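Local coordinates for protein THB11 (Chlamydomonas reinhardtii, PDB 6TD7) that binds heme through a single protein ligand in a truncated globin domain, and probably serves in oxygen binding and related redox chemistry such as nitrite reduction, at residues G74-V77 / R78-H81; D38-L41 / I42-L45; G98-Y101 / F102-M106. One frame throughout, in Å; residues are numbered along the deposited sequence.

Contact 1: residues G74-V77 / R78-H81. With HEM (protoporphyrin IX containing Fe), chain B.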
ATOM      1  N   GLY A  74       6.084  -3.001  11.974  1.00 15.49           N
ATOM      2  CA  GLY A  74       5.793  -4.304  11.421  1.00 13.57           C
ATOM      3  C   GLY A  74       6.942  -4.853  10.593  1.00 14.74           C
ATOM      4  O   GLY A  74       8.020  -4.267  10.494  1.00 15.11           O
ATOM      5  N   LYS A  75       6.678  -6.008   9.984  1.00 12.62           N
ATOM      6  CA  LYS A  75       7.669  -6.704   9.171  1.00 18.56           C
ATOM      7  C   LYS A  75       8.261  -5.784   8.113  1.00 12.89           C
ATOM      8  O   LYS A  75       7.561  -4.982   7.493  1.00 13.36           O
ATOM      9  CB  LYS A  75       7.015  -7.919   8.504  1.00 18.08           C
ATOM     10  CG  LYS A  75       7.907  -8.691   7.543  1.00 19.85           C
ATOM     11  CD  LYS A  75       7.107  -9.763   6.823  1.00 21.12           C
ATOM     12  CE  LYS A  75       7.965 -10.547   5.849  1.00 33.95           C
ATOM     13  NZ  LYS A  75       7.191 -11.654   5.228  1.00 27.60           N
ATOM     14  N   SER A  76       9.571  -5.920   7.909  1.00 17.05           N
ATOM     15  CA  SER A  76      10.271  -5.160   6.885  1.00 16.80           C
ATOM     16  C   SER A  76       9.620  -5.343   5.522  1.00 11.68           C
ATOM     17  O   SER A  76       9.471  -6.470   5.040  1.00 12.49           O
ATOM     18  CB  SER A  76      11.732  -5.611   6.830  1.00 16.74           C
ATOM     19  OG  SER A  76      12.265  -5.461   5.529  1.00 18.51           O
ATOM     20  N   VAL A  77       9.255  -4.227   4.882  1.00 14.91           N
ATOM     21  CA  VAL A  77       8.576  -4.330   3.596  1.00 11.79           C
ATOM     22  C   VAL A  77       9.525  -4.788   2.492  1.00 13.71           C
ATOM     23  O   VAL A  77       9.083  -5.385   1.505  1.00 14.78           O
ATOM     24  CB  VAL A  77       7.901  -3.002   3.195  1.00 14.35           C
ATOM     25  CG1 VAL A  77       6.623  -2.802   3.988  1.00 20.72           C
ATOM     26  CG2 VAL A  77       8.864  -1.830   3.367  1.00 16.68           C
ATOM     27  N   ARG A  78      10.824  -4.496   2.604  1.00 11.62           N
ATOM     28  CA  ARG A  78      11.759  -5.038   1.622  1.00 11.69           C
ATOM     29  C   ARG A  78      11.754  -6.562   1.670  1.00 13.72           C
ATOM     30  O   ARG A  78      11.689  -7.232   0.634  1.00 14.53           O
ATOM     31  CB  ARG A  78      13.177  -4.515   1.850  1.00 16.26           C
ATOM     32  CG  ARG A  78      14.196  -5.160   0.909  1.00 16.23           C
ATOM     33  CD  ARG A  78      15.402  -4.272   0.642  1.00 14.69           C
ATOM     34  NE  ARG A  78      16.409  -4.940  -0.185  1.00 18.13           N
ATOM     35  CZ  ARG A  78      16.452  -4.901  -1.516  1.00 19.28           C
ATOM     36  NH1 ARG A  78      15.541  -4.227  -2.201  1.00 15.76           N
ATOM     37  NH2 ARG A  78      17.413  -5.540  -2.167  1.00 20.85           N
ATOM     38  N   ILE A  79      11.839  -7.124   2.876  1.00 15.55           N
ATOM     39  CA  ILE A  79      11.814  -8.574   3.017  1.00 15.78           C
ATOM     40  C   ILE A  79      10.540  -9.138   2.403  1.00 13.32           C
ATOM     41  O   ILE A  79      10.570 -10.136   1.673  1.00 16.99           O
ATOM     42  CB  ILE A  79      11.954  -8.965   4.499  1.00 18.05           C
ATOM     43  CG1 ILE A  79      13.359  -8.625   5.004  1.00 21.66           C
ATOM     44  CG2 ILE A  79      11.623 -10.437   4.689  1.00 17.31           C
ATOM     45  CD1 ILE A  79      14.480  -9.320   4.256  1.00 29.46           C
ATOM     46  N   ALA A  80       9.404  -8.489   2.666  1.00 15.70           N
ATOM     47  CA  ALA A  80       8.132  -8.998   2.171  1.00 17.01           C
ATOM     48  C   ALA A  80       8.100  -9.046   0.648  1.00 17.62           C
ATOM     49  O   ALA A  80       7.518  -9.967   0.065  1.00 15.66           O
ATOM     50  CB  ALA A  80       6.986  -8.138   2.699  1.00 12.91           C
ATOM     51  N   HIS A  81       8.712  -8.068  -0.015  1.00 10.78           N
ATOM     52  CA  HIS A  81       8.677  -7.994  -1.468  1.00 11.99           C
ATOM     53  C   HIS A  81       9.919  -8.562  -2.139  1.00 15.73           C
ATOM     54  O   HIS A  81      10.029  -8.479  -3.365  1.00 14.60           O
ATOM     55  CB  HIS A  81       8.493  -6.541  -1.927  1.00 13.00           C
ATOM     56  CG  HIS A  81       7.228  -5.911  -1.443  1.00 14.74           C
ATOM     57  ND1 HIS A  81       7.122  -5.312  -0.208  1.00 12.34           N
ATOM     58  CD2 HIS A  81       6.011  -5.792  -2.026  1.00 10.96           C
ATOM     59  CE1 HIS A  81       5.896  -4.849  -0.048  1.00 11.17           C
ATOM     60  NE2 HIS A  81       5.202  -5.126  -1.139  1.00 11.25           N
TER
HETATM   61  CHA HEM B 201       3.325  -7.719   1.099  1.00 16.99           C
HETATM   62  CHB HEM B 201       3.289  -7.392  -3.769  1.00 14.35           C
HETATM   63  CHC HEM B 201       2.492  -2.603  -3.589  1.00 15.80           C
HETATM   64  CHD HEM B 201       2.988  -2.831   1.287  1.00 17.70           C
HETATM   65  C1A HEM B 201       3.352  -8.075  -0.238  1.00 13.79           C
HETATM   66  C2A HEM B 201       3.443  -9.410  -0.812  1.00 14.61           C
HETATM   67  C3A HEM B 201       3.429  -9.287  -2.143  1.00 13.97           C
HETATM   68  C4A HEM B 201       3.330  -7.888  -2.479  1.00 17.98           C
HETATM   69  CMA HEM B 201       3.496 -10.431  -3.176  1.00 19.25           C
HETATM   70  CAA HEM B 201       3.516 -10.762  -0.063  1.00 26.87           C
HETATM   71  CBA HEM B 201       4.672 -10.818   0.921  1.00 35.16           C
HETATM   72  CGA HEM B 201       4.522 -12.046   1.788  1.00 31.71           C
HETATM   73  O1A HEM B 201       5.532 -12.435   2.428  1.00 59.51           O
HETATM   74  O2A HEM B 201       3.408 -12.632   1.847  1.00 22.05           O
HETATM   75  C1B HEM B 201       3.014  -6.092  -4.139  1.00 15.16           C
HETATM   76  C2B HEM B 201       2.781  -5.628  -5.491  1.00 15.96           C
HETATM   77  C3B HEM B 201       2.570  -4.309  -5.457  1.00 10.85           C
HETATM   78  C4B HEM B 201       2.653  -3.880  -4.076  1.00 15.78           C
HETATM   79  CMB HEM B 201       2.791  -6.512  -6.757  1.00 19.83           C
HETATM   80  CAB HEM B 201       2.278  -3.427  -6.692  1.00 15.11           C
HETATM   81  CBB HEM B 201       2.370  -2.097  -6.650  1.00 17.47           C
HETATM   82  C1C HEM B 201       2.540  -2.287  -2.248  1.00 15.70           C
HETATM   83  C2C HEM B 201       2.296  -0.970  -1.729  1.00 17.86           C
HETATM   84  C3C HEM B 201       2.444  -1.007  -0.407  1.00 19.82           C
HETATM   85  C4C HEM B 201       2.760  -2.369  -0.002  1.00 16.69           C
HETATM   86  CMC HEM B 201       1.964   0.277  -2.579  1.00 22.84           C
HETATM   87  CAC HEM B 201       2.264   0.223   0.498  1.00 25.28           C
HETATM   88  CBC HEM B 201       3.042   0.370   1.570  1.00 35.32           C
HETATM   89  C1D HEM B 201       3.026  -4.167   1.658  1.00 20.78           C
HETATM   90  C2D HEM B 201       2.896  -4.686   3.004  1.00 14.40           C
HETATM   91  C3D HEM B 201       2.998  -6.021   2.949  1.00 13.65           C
HETATM   92  C4D HEM B 201       3.176  -6.419   1.569  1.00 11.66           C
HETATM   93  CMD HEM B 201       2.689  -3.820   4.264  1.00 12.78           C
HETATM   94  CAD HEM B 201       2.884  -7.006   4.125  1.00 14.86           C
HETATM   95  CBD HEM B 201       4.182  -7.212   4.880  1.00 26.31           C
HETATM   96  CGD HEM B 201       3.771  -8.070   6.046  1.00 19.38           C
HETATM   97  O1D HEM B 201       3.552  -7.515   7.155  1.00 20.57           O
HETATM   98  O2D HEM B 201       3.626  -9.305   5.849  1.00 21.54           O
HETATM   99  NA  HEM B 201       3.288  -7.177  -1.292  1.00 12.75           N
HETATM  100  NB  HEM B 201       2.923  -4.996  -3.298  1.00 11.26           N
HETATM  101  NC  HEM B 201       2.810  -3.126  -1.167  1.00 13.78           N
HETATM  102  ND  HEM B 201       3.195  -5.255   0.815  1.00 11.13           N
HETATM  103 FE   HEM B 201       3.035  -5.136  -1.187  1.00 21.92          FE

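Contact 2: residues D38-L41 / I42-L45. With HEM (protoporphyrin IX containing Fe), chain B.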
ATOM      1  N   ASP A  38      -4.216  -4.745 -13.445  1.00 13.91           N
ATOM      2  CA  ASP A  38      -3.159  -4.069 -14.197  1.00 17.73           C
ATOM      3  C   ASP A  38      -2.252  -5.091 -14.870  1.00 17.53           C
ATOM      4  O   ASP A  38      -1.732  -5.987 -14.195  1.00 15.81           O
ATOM      5  CB  ASP A  38      -2.340  -3.175 -13.277  1.00 19.82           C
ATOM      6  CG  ASP A  38      -1.284  -2.390 -14.022  1.00 17.31           C
ATOM      7  OD1 ASP A  38      -0.256  -2.985 -14.404  1.00 19.04           O
ATOM      8  OD2 ASP A  38      -1.491  -1.178 -14.237  1.00 19.21           O
ATOM      9  N   PRO A  39      -2.013  -4.979 -16.183  1.00 21.66           N
ATOM     10  CA  PRO A  39      -1.250  -6.030 -16.879  1.00 24.07           C
ATOM     11  C   PRO A  39       0.233  -6.056 -16.540  1.00 22.57           C
ATOM     12  O   PRO A  39       0.880  -7.081 -16.787  1.00 21.82           O
ATOM     13  CB  PRO A  39      -1.479  -5.706 -18.363  1.00 31.15           C
ATOM     14  CG  PRO A  39      -1.756  -4.240 -18.389  1.00 30.41           C
ATOM     15  CD  PRO A  39      -2.483  -3.931 -17.109  1.00 27.47           C
ATOM     16  N   GLN A  40       0.796  -4.974 -15.993  1.00 18.96           N
ATOM     17  CA  GLN A  40       2.192  -5.001 -15.563  1.00 21.81           C
ATOM     18  C   GLN A  40       2.341  -5.578 -14.160  1.00 18.39           C
ATOM     19  O   GLN A  40       3.356  -6.219 -13.865  1.00 20.24           O
ATOM     20  CB  GLN A  40       2.794  -3.591 -15.624  1.00 23.52           C
ATOM     21  CG  GLN A  40       4.149  -3.414 -14.923  1.00 35.88           C
ATOM     22  CD  GLN A  40       5.304  -4.131 -15.616  1.00 50.04           C
ATOM     23  OE1 GLN A  40       5.212  -4.498 -16.788  1.00 32.26           O
ATOM     24  NE2 GLN A  40       6.405  -4.322 -14.887  1.00 22.81           N
ATOM     25  N   LEU A  41       1.354  -5.377 -13.288  1.00 17.32           N
ATOM     26  CA  LEU A  41       1.457  -5.859 -11.917  1.00 15.34           C
ATOM     27  C   LEU A  41       0.961  -7.287 -11.751  1.00 20.56           C
ATOM     28  O   LEU A  41       1.363  -7.961 -10.796  1.00 16.79           O
ATOM     29  CB  LEU A  41       0.676  -4.940 -10.975  1.00 14.65           C
ATOM     30  CG  LEU A  41       1.104  -3.472 -11.024  1.00 10.86           C
ATOM     31  CD1 LEU A  41       0.291  -2.651 -10.043  1.00 14.43           C
ATOM     32  CD2 LEU A  41       2.596  -3.319 -10.753  1.00 12.79           C
ATOM     33  N   ILE A  42       0.113  -7.769 -12.657  1.00 20.40           N
ATOM     34  CA  ILE A  42      -0.415  -9.122 -12.519  1.00 19.91           C
ATOM     35  C   ILE A  42       0.714 -10.147 -12.556  1.00 20.01           C
ATOM     36  O   ILE A  42       0.613 -11.214 -11.936  1.00 22.23           O
ATOM     37  CB  ILE A  42      -1.473  -9.367 -13.615  1.00 25.41           C
ATOM     38  CG1 ILE A  42      -2.357 -10.562 -13.252  1.00 20.68           C
ATOM     39  CG2 ILE A  42      -0.805  -9.551 -14.975  1.00 29.28           C
ATOM     40  CD1 ILE A  42      -3.170 -10.365 -11.984  1.00 24.74           C
ATOM     41  N   LYS A  43       1.813  -9.835 -13.256  1.00 22.06           N
ATOM     42  CA  LYS A  43       2.992 -10.693 -13.236  1.00 21.43           C
ATOM     43  C   LYS A  43       3.385 -11.087 -11.820  1.00 19.63           C
ATOM     44  O   LYS A  43       3.917 -12.179 -11.594  1.00 22.85           O
ATOM     45  CB  LYS A  43       4.192  -9.986 -13.876  1.00 24.55           C
ATOM     46  CG  LYS A  43       3.921  -9.241 -15.168  1.00 39.61           C
ATOM     47  CD  LYS A  43       5.214  -8.645 -15.727  1.00 36.68           C
ATOM     48  CE  LYS A  43       4.928  -7.679 -16.867  1.00 48.42           C
ATOM     49  NZ  LYS A  43       6.128  -7.419 -17.713  1.00 44.15           N
ATOM     50  N   TYR A  44       3.165 -10.189 -10.863  1.00 16.10           N
ATOM     51  CA  TYR A  44       3.584 -10.382  -9.487  1.00 17.27           C
ATOM     52  C   TYR A  44       2.491 -10.959  -8.600  1.00 15.14           C
ATOM     53  O   TYR A  44       2.792 -11.403  -7.487  1.00 13.81           O
ATOM     54  CB  TYR A  44       4.055  -9.043  -8.897  1.00 15.60           C
ATOM     55  CG  TYR A  44       5.029  -8.295  -9.782  1.00 11.80           C
ATOM     56  CD1 TYR A  44       6.292  -8.807 -10.047  1.00 16.16           C
ATOM     57  CD2 TYR A  44       4.689  -7.077 -10.353  1.00  9.76           C
ATOM     58  CE1 TYR A  44       7.191  -8.128 -10.855  1.00 15.85           C
ATOM     59  CE2 TYR A  44       5.582  -6.388 -11.165  1.00 12.60           C
ATOM     60  CZ  TYR A  44       6.833  -6.919 -11.413  1.00 11.08           C
ATOM     61  OH  TYR A  44       7.730  -6.246 -12.217  1.00 14.80           O
ATOM     62  N   LEU A  45       1.238 -10.982  -9.067  1.00 13.33           N
ATOM     63  CA  LEU A  45       0.102 -11.268  -8.207  1.00 14.09           C
ATOM     64  C   LEU A  45      -0.749 -12.456  -8.637  1.00 20.63           C
ATOM     65  O   LEU A  45      -1.582 -12.908  -7.842  1.00 19.54           O
ATOM     66  CB  LEU A  45      -0.813 -10.034  -8.121  1.00 18.53           C
ATOM     67  CG  LEU A  45      -0.205  -8.734  -7.599  1.00 14.76           C
ATOM     68  CD1 LEU A  45      -1.098  -7.566  -7.965  1.00 13.58           C
ATOM     69  CD2 LEU A  45      -0.015  -8.807  -6.102  1.00 13.09           C
TER
HETATM   70  CHA HEM B 201       3.325  -7.719   1.099  1.00 16.99           C
HETATM   71  CHB HEM B 201       3.289  -7.392  -3.769  1.00 14.35           C
HETATM   72  CHC HEM B 201       2.492  -2.603  -3.589  1.00 15.80           C
HETATM   73  CHD HEM B 201       2.988  -2.831   1.287  1.00 17.70           C
HETATM   74  C1A HEM B 201       3.352  -8.075  -0.238  1.00 13.79           C
HETATM   75  C2A HEM B 201       3.443  -9.410  -0.812  1.00 14.61           C
HETATM   76  C3A HEM B 201       3.429  -9.287  -2.143  1.00 13.97           C
HETATM   77  C4A HEM B 201       3.330  -7.888  -2.479  1.00 17.98           C
HETATM   78  CMA HEM B 201       3.496 -10.431  -3.176  1.00 19.25           C
HETATM   79  CAA HEM B 201       3.516 -10.762  -0.063  1.00 26.87           C
HETATM   80  CBA HEM B 201       4.672 -10.818   0.921  1.00 35.16           C
HETATM   81  CGA HEM B 201       4.522 -12.046   1.788  1.00 31.71           C
HETATM   82  O1A HEM B 201       5.532 -12.435   2.428  1.00 59.51           O
HETATM   83  O2A HEM B 201       3.408 -12.632   1.847  1.00 22.05           O
HETATM   84  C1B HEM B 201       3.014  -6.092  -4.139  1.00 15.16           C
HETATM   85  C2B HEM B 201       2.781  -5.628  -5.491  1.00 15.96           C
HETATM   86  C3B HEM B 201       2.570  -4.309  -5.457  1.00 10.85           C
HETATM   87  C4B HEM B 201       2.653  -3.880  -4.076  1.00 15.78           C
HETATM   88  CMB HEM B 201       2.791  -6.512  -6.757  1.00 19.83           C
HETATM   89  CAB HEM B 201       2.278  -3.427  -6.692  1.00 15.11           C
HETATM   90  CBB HEM B 201       2.370  -2.097  -6.650  1.00 17.47           C
HETATM   91  C1C HEM B 201       2.540  -2.287  -2.248  1.00 15.70           C
HETATM   92  C2C HEM B 201       2.296  -0.970  -1.729  1.00 17.86           C
HETATM   93  C3C HEM B 201       2.444  -1.007  -0.407  1.00 19.82           C
HETATM   94  C4C HEM B 201       2.760  -2.369  -0.002  1.00 16.69           C
HETATM   95  CMC HEM B 201       1.964   0.277  -2.579  1.00 22.84           C
HETATM   96  CAC HEM B 201       2.264   0.223   0.498  1.00 25.28           C
HETATM   97  CBC HEM B 201       3.042   0.370   1.570  1.00 35.32           C
HETATM   98  C1D HEM B 201       3.026  -4.167   1.658  1.00 20.78           C
HETATM   99  C2D HEM B 201       2.896  -4.686   3.004  1.00 14.40           C
HETATM  100  C3D HEM B 201       2.998  -6.021   2.949  1.00 13.65           C
HETATM  101  C4D HEM B 201       3.176  -6.419   1.569  1.00 11.66           C
HETATM  102  CMD HEM B 201       2.689  -3.820   4.264  1.00 12.78           C
HETATM  103  CAD HEM B 201       2.884  -7.006   4.125  1.00 14.86           C
HETATM  104  CBD HEM B 201       4.182  -7.212   4.880  1.00 26.31           C
HETATM  105  CGD HEM B 201       3.771  -8.070   6.046  1.00 19.38           C
HETATM  106  O1D HEM B 201       3.552  -7.515   7.155  1.00 20.57           O
HETATM  107  O2D HEM B 201       3.626  -9.305   5.849  1.00 21.54           O
HETATM  108  NA  HEM B 201       3.288  -7.177  -1.292  1.00 12.75           N
HETATM  109  NB  HEM B 201       2.923  -4.996  -3.298  1.00 11.26           N
HETATM  110  NC  HEM B 201       2.810  -3.126  -1.167  1.00 13.78           N
HETATM  111  ND  HEM B 201       3.195  -5.255   0.815  1.00 11.13           N
HETATM  112 FE   HEM B 201       3.035  -5.136  -1.187  1.00 21.92          FE

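Contact 3: residues G98-Y101 / F102-M106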
ATOM      1  N   GLY A  98       1.368   1.092  -7.988  1.00 12.43           N
ATOM      2  CA  GLY A  98       0.609   0.764  -6.794  1.00 13.26           C
ATOM      3  C   GLY A  98       0.178   1.996  -6.021  1.00 13.77           C
ATOM      4  O   GLY A  98      -0.959   2.080  -5.554  1.00 10.17           O
ATOM      5  N   MET A  99       1.081   2.968  -5.867  1.00 16.47           N
ATOM      6  CA  MET A  99       0.719   4.180  -5.136  1.00 12.64           C
ATOM      7  C   MET A  99      -0.318   4.999  -5.898  1.00 13.40           C
ATOM      8  O   MET A  99      -1.227   5.576  -5.290  1.00 13.87           O
ATOM      9  CB  MET A  99       1.972   5.004  -4.829  1.00 11.60           C
ATOM     10  CG  MET A  99       2.618   4.582  -3.504  1.00 16.78           C
ATOM     11  SD  MET A  99       4.161   5.419  -3.063  1.00 25.13           S
ATOM     12  CE  MET A  99       5.040   5.410  -4.623  1.00 26.10           C
ATOM     13  N   LYS A 100      -0.208   5.054  -7.229  1.00 15.66           N
ATOM     14  CA  LYS A 100      -1.249   5.685  -8.035  1.00 11.89           C
ATOM     15  C   LYS A 100      -2.606   5.053  -7.756  1.00 14.09           C
ATOM     16  O   LYS A 100      -3.608   5.753  -7.565  1.00 10.86           O
ATOM     17  CB  LYS A 100      -0.893   5.571  -9.522  1.00 11.78           C
ATOM     18  CG  LYS A 100      -1.912   6.177 -10.496  1.00 18.69           C
ATOM     19  CD  LYS A 100      -2.326   5.180 -11.588  1.00 36.66           C
ATOM     20  CE  LYS A 100      -2.405   5.831 -12.966  1.00 38.14           C
ATOM     21  NZ  LYS A 100      -3.722   5.607 -13.620  1.00 49.62           N
ATOM     22  N   TYR A 101      -2.657   3.719  -7.712  1.00  9.95           N
ATOM     23  CA  TYR A 101      -3.927   3.027  -7.534  1.00  8.38           C
ATOM     24  C   TYR A 101      -4.493   3.219  -6.130  1.00 12.75           C
ATOM     25  O   TYR A 101      -5.717   3.284  -5.963  1.00 14.57           O
ATOM     26  CB  TYR A 101      -3.751   1.541  -7.832  1.00  6.64           C
ATOM     27  CG  TYR A 101      -3.610   1.224  -9.298  1.00 11.48           C
ATOM     28  CD1 TYR A 101      -4.369   1.892 -10.247  1.00 15.87           C
ATOM     29  CD2 TYR A 101      -2.718   0.256  -9.734  1.00  9.10           C
ATOM     30  CE1 TYR A 101      -4.248   1.601 -11.586  1.00 16.36           C
ATOM     31  CE2 TYR A 101      -2.590  -0.042 -11.073  1.00 16.50           C
ATOM     32  CZ  TYR A 101      -3.357   0.635 -11.994  1.00 19.97           C
ATOM     33  OH  TYR A 101      -3.237   0.351 -13.333  1.00 21.71           O
ATOM     34  N   PHE A 102      -3.636   3.298  -5.116  1.00  7.27           N
ATOM     35  CA  PHE A 102      -4.135   3.574  -3.773  1.00  8.52           C
ATOM     36  C   PHE A 102      -4.727   4.973  -3.709  1.00 13.21           C
ATOM     37  O   PHE A 102      -5.785   5.186  -3.103  1.00 13.27           O
ATOM     38  CB  PHE A 102      -3.013   3.414  -2.753  1.00  8.64           C
ATOM     39  CG  PHE A 102      -3.497   3.281  -1.345  1.00 13.79           C
ATOM     40  CD1 PHE A 102      -3.739   4.405  -0.575  1.00 16.88           C
ATOM     41  CD2 PHE A 102      -3.714   2.029  -0.792  1.00 13.72           C
ATOM     42  CE1 PHE A 102      -4.187   4.283   0.718  1.00 10.50           C
ATOM     43  CE2 PHE A 102      -4.157   1.900   0.504  1.00 15.47           C
ATOM     44  CZ  PHE A 102      -4.398   3.031   1.260  1.00 17.64           C
ATOM     45  N   GLU A 103      -4.064   5.935  -4.353  1.00 11.86           N
ATOM     46  CA  GLU A 103      -4.585   7.294  -4.420  1.00 13.14           C
ATOM     47  C   GLU A 103      -5.889   7.355  -5.205  1.00  8.58           C
ATOM     48  O   GLU A 103      -6.822   8.072  -4.824  1.00 12.50           O
ATOM     49  CB  GLU A 103      -3.534   8.207  -5.052  1.00 14.15           C
ATOM     50  CG  GLU A 103      -3.942   9.658  -5.187  1.00 19.79           C
ATOM     51  CD  GLU A 103      -2.977  10.445  -6.053  1.00 30.16           C
ATOM     52  OE1 GLU A 103      -2.604  11.570  -5.663  1.00 30.35           O
ATOM     53  OE2 GLU A 103      -2.584   9.934  -7.123  1.00 33.18           O
ATOM     54  N   GLU A 104      -5.966   6.627  -6.326  1.00  9.49           N
ATOM     55  CA  GLU A 104      -7.203   6.585  -7.100  1.00 13.44           C
ATOM     56  C   GLU A 104      -8.351   6.023  -6.273  1.00 12.70           C
ATOM     57  O   GLU A 104      -9.481   6.520  -6.340  1.00 10.37           O
ATOM     58  CB  GLU A 104      -7.013   5.739  -8.361  1.00 14.29           C
ATOM     59  CG  GLU A 104      -6.153   6.377  -9.432  1.00 17.73           C
ATOM     60  CD  GLU A 104      -6.076   5.549 -10.705  1.00 24.88           C
ATOM     61  OE1 GLU A 104      -5.443   6.024 -11.669  1.00 29.16           O
ATOM     62  OE2 GLU A 104      -6.641   4.433 -10.749  1.00 18.30           O
ATOM     63  N   ALA A 105      -8.081   4.962  -5.506  1.00 12.10           N
ATOM     64  CA  ALA A 105      -9.109   4.374  -4.657  1.00 13.15           C
ATOM     65  C   ALA A 105      -9.643   5.386  -3.650  1.00  9.74           C
ATOM     66  O   ALA A 105     -10.856   5.477  -3.438  1.00  9.32           O
ATOM     67  CB  ALA A 105      -8.553   3.145  -3.937  1.00  8.45           C
ATOM     68  N   MET A 106      -8.754   6.156  -3.018  1.00  7.21           N
ATOM     69  CA  MET A 106      -9.217   7.186  -2.091  1.00 10.40           C
ATOM     70  C   MET A 106     -10.020   8.257  -2.819  1.00 10.45           C
ATOM     71  O   MET A 106     -11.051   8.719  -2.317  1.00 10.80           O
ATOM     72  CB  MET A 106      -8.032   7.815  -1.358  1.00 11.24           C
ATOM     73  CG  MET A 106      -7.460   6.959  -0.233  1.00 15.86           C
ATOM     74  SD  MET A 106      -6.204   7.832   0.721  1.00 12.40           S
ATOM     75  CE  MET A 106      -4.957   8.059  -0.537  1.00 16.29           C
TER

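Contact 1: residues G74-V77 / R78-H81
The imidazole of His81 stands steeply on the porphyrin, the two planes about 66° apart, with NE2 toward the iron, meso carbon CHD in the ring plane and Val77 O at the ND1 edge, near that plane. His81 ND1 donates to Val77 O over 2.6 Å, a short and nearly straight bond (170°). His81 NE2 binds the iron at 2.2 Å, which makes this the proximal histidine of the globin fold; a cyanide ion is bound in the pocket lined by Tyr32, Leu53 and Gln57. CG stands anti to the carbonyl carbon (chi1 -60°), and this turns the ring back along the helix so that ND1 looks at the preceding turn. Val77 O also accepts from His81 N at 3.1 Å, the two donors arriving from opposite faces of the carbonyl plane. Held at ND1 and at NE2, the imidazole is fixed in its rotation, and the ND1 bond would probably make it a more electron-rich iron ligand. Ser76 is the N-cap of the helix: its OG takes the N-H of Ile79 at 3.2 Å in an almost linear bond. Lys75, extended throughout, crosses Ile79 at about a right angle, its CE 3.8 Å from Ile79 CG2, and NZ makes a weak bond to heme propionate O1A at 3.3 Å. The turn opens helix 77-88 after the loop that follows helix 50-64. Helix 125-131 packs on it through Tyr126, Ala129 and Ile130, while Arg78 reaches Ile130 O and forms a salt bridge with Asp137.

Contact 2: residues D38-L41 / I42-L45
Tyr44 is turned back toward the preceding residues, its CE2 3.5 Å from Gln40 O and its CB 3.5 Å from heme methyl CMB. The Gln40 amide crosses this ring obliquely, the two planes 72° apart, while Leu41 CD2 packs against Tyr44 CE2 at 4.3 Å. Gln40 starts anti to its own nitrogen (chi1 167°) and then bends at chi2, which brings OE1 round to Lys43; the extended lysine gives it a weak bond from NZ at 3.2 Å. The amide NE2 is held by Asp94, which also takes a weak bond from Tyr44 OH. Asp38 opens the turn as an Asx motif: OD1 accepts from Gln40 N at 2.8 Å and from Leu41 N at 3.1 Å, the donors coming from opposite faces of the carboxylate. OD2 is hydrogen-bonded to Tyr101 OH, so both carboxylate oxygens are engaged. Ile42 N then bonds to Asp38 O and Tyr44 N to Leu41 O, leading into the short, weakly bonded helix 42-45 of the globin heme pocket. Both leucines reach the cofactor: Leu41 CD1 lies 4.0 Å from vinyl carbon CAB, and Leu45 CD2 3.7 Å from CMB. Leu35 of helix 21-36 touches both, and Phe90 meets the Tyr44 ring edge-to-face.

Contact 3: residues G98-Y101 / F102-M106
Glu104 sends its carboxylate between Lys100 and Tyr101, one oxygen to each. Glu104 OE1 receives Lys100 NZ in a 2.6 Å salt bridge, met on the syn side, 22° out of the carboxylate plane. The lysine bends at chi2, chi3 and chi4, bringing its CD and CE alongside the acid; Lys100 CD is 3.2 Å from Glu104 OE1. Glu104 OE2 lies in the plane of the Tyr101 ring, at its edge, 3.4 Å from Tyr101 CD1; the two side chains run alongside each other, pointing the same way, with ring and carboxylate planes 75° apart. Lys34 forms a second salt bridge with OE2, so the acid ties two lysines together. With alanine in place of Glu104, Lys100 and Lys34 would probably lose their shared counter-charge, and the bent Lys100 chain would be free to swing. Beneath the side chains the bonds are alpha-helical, i to i+4: Glu104 N to Lys100 O at 2.8 Å and Ala105 N to Tyr101 O at 2.9 Å among them. The segment forms the middle and later turns of helix 92-108: Gly98 touches the heme, Tyr101, Ala105 and Met106 pack on helix 21-36, Phe102 meets Phe31 edge-to-face, and Met99, Phe102 and Met106 touch methionines of helix 113-123.

Overall arrangement
All three contacts are local, between neighbouring residues of the globin fold: a helix start, a short weak helix and the middle of a long helix. Each is partly buried. His81 and Val77, then Leu41, Tyr44 and Leu45, then Gly98, Phe102 and Met106 form the buried sides, while Lys75, Lys43 and Lys100 are exposed. Contacts 1 and 2 both touch the heme but not each other; contact 1 supplies metal ligation and a propionate partner, contact 2 apolar groups at a methyl and a vinyl. Contact 3, nearest the chain centre and across it from contact 1, adds an ionic cluster. The Asp38-Tyr101 hydrogen bond and Leu41 packing on Tyr101 join contact 2 to helix 92-108.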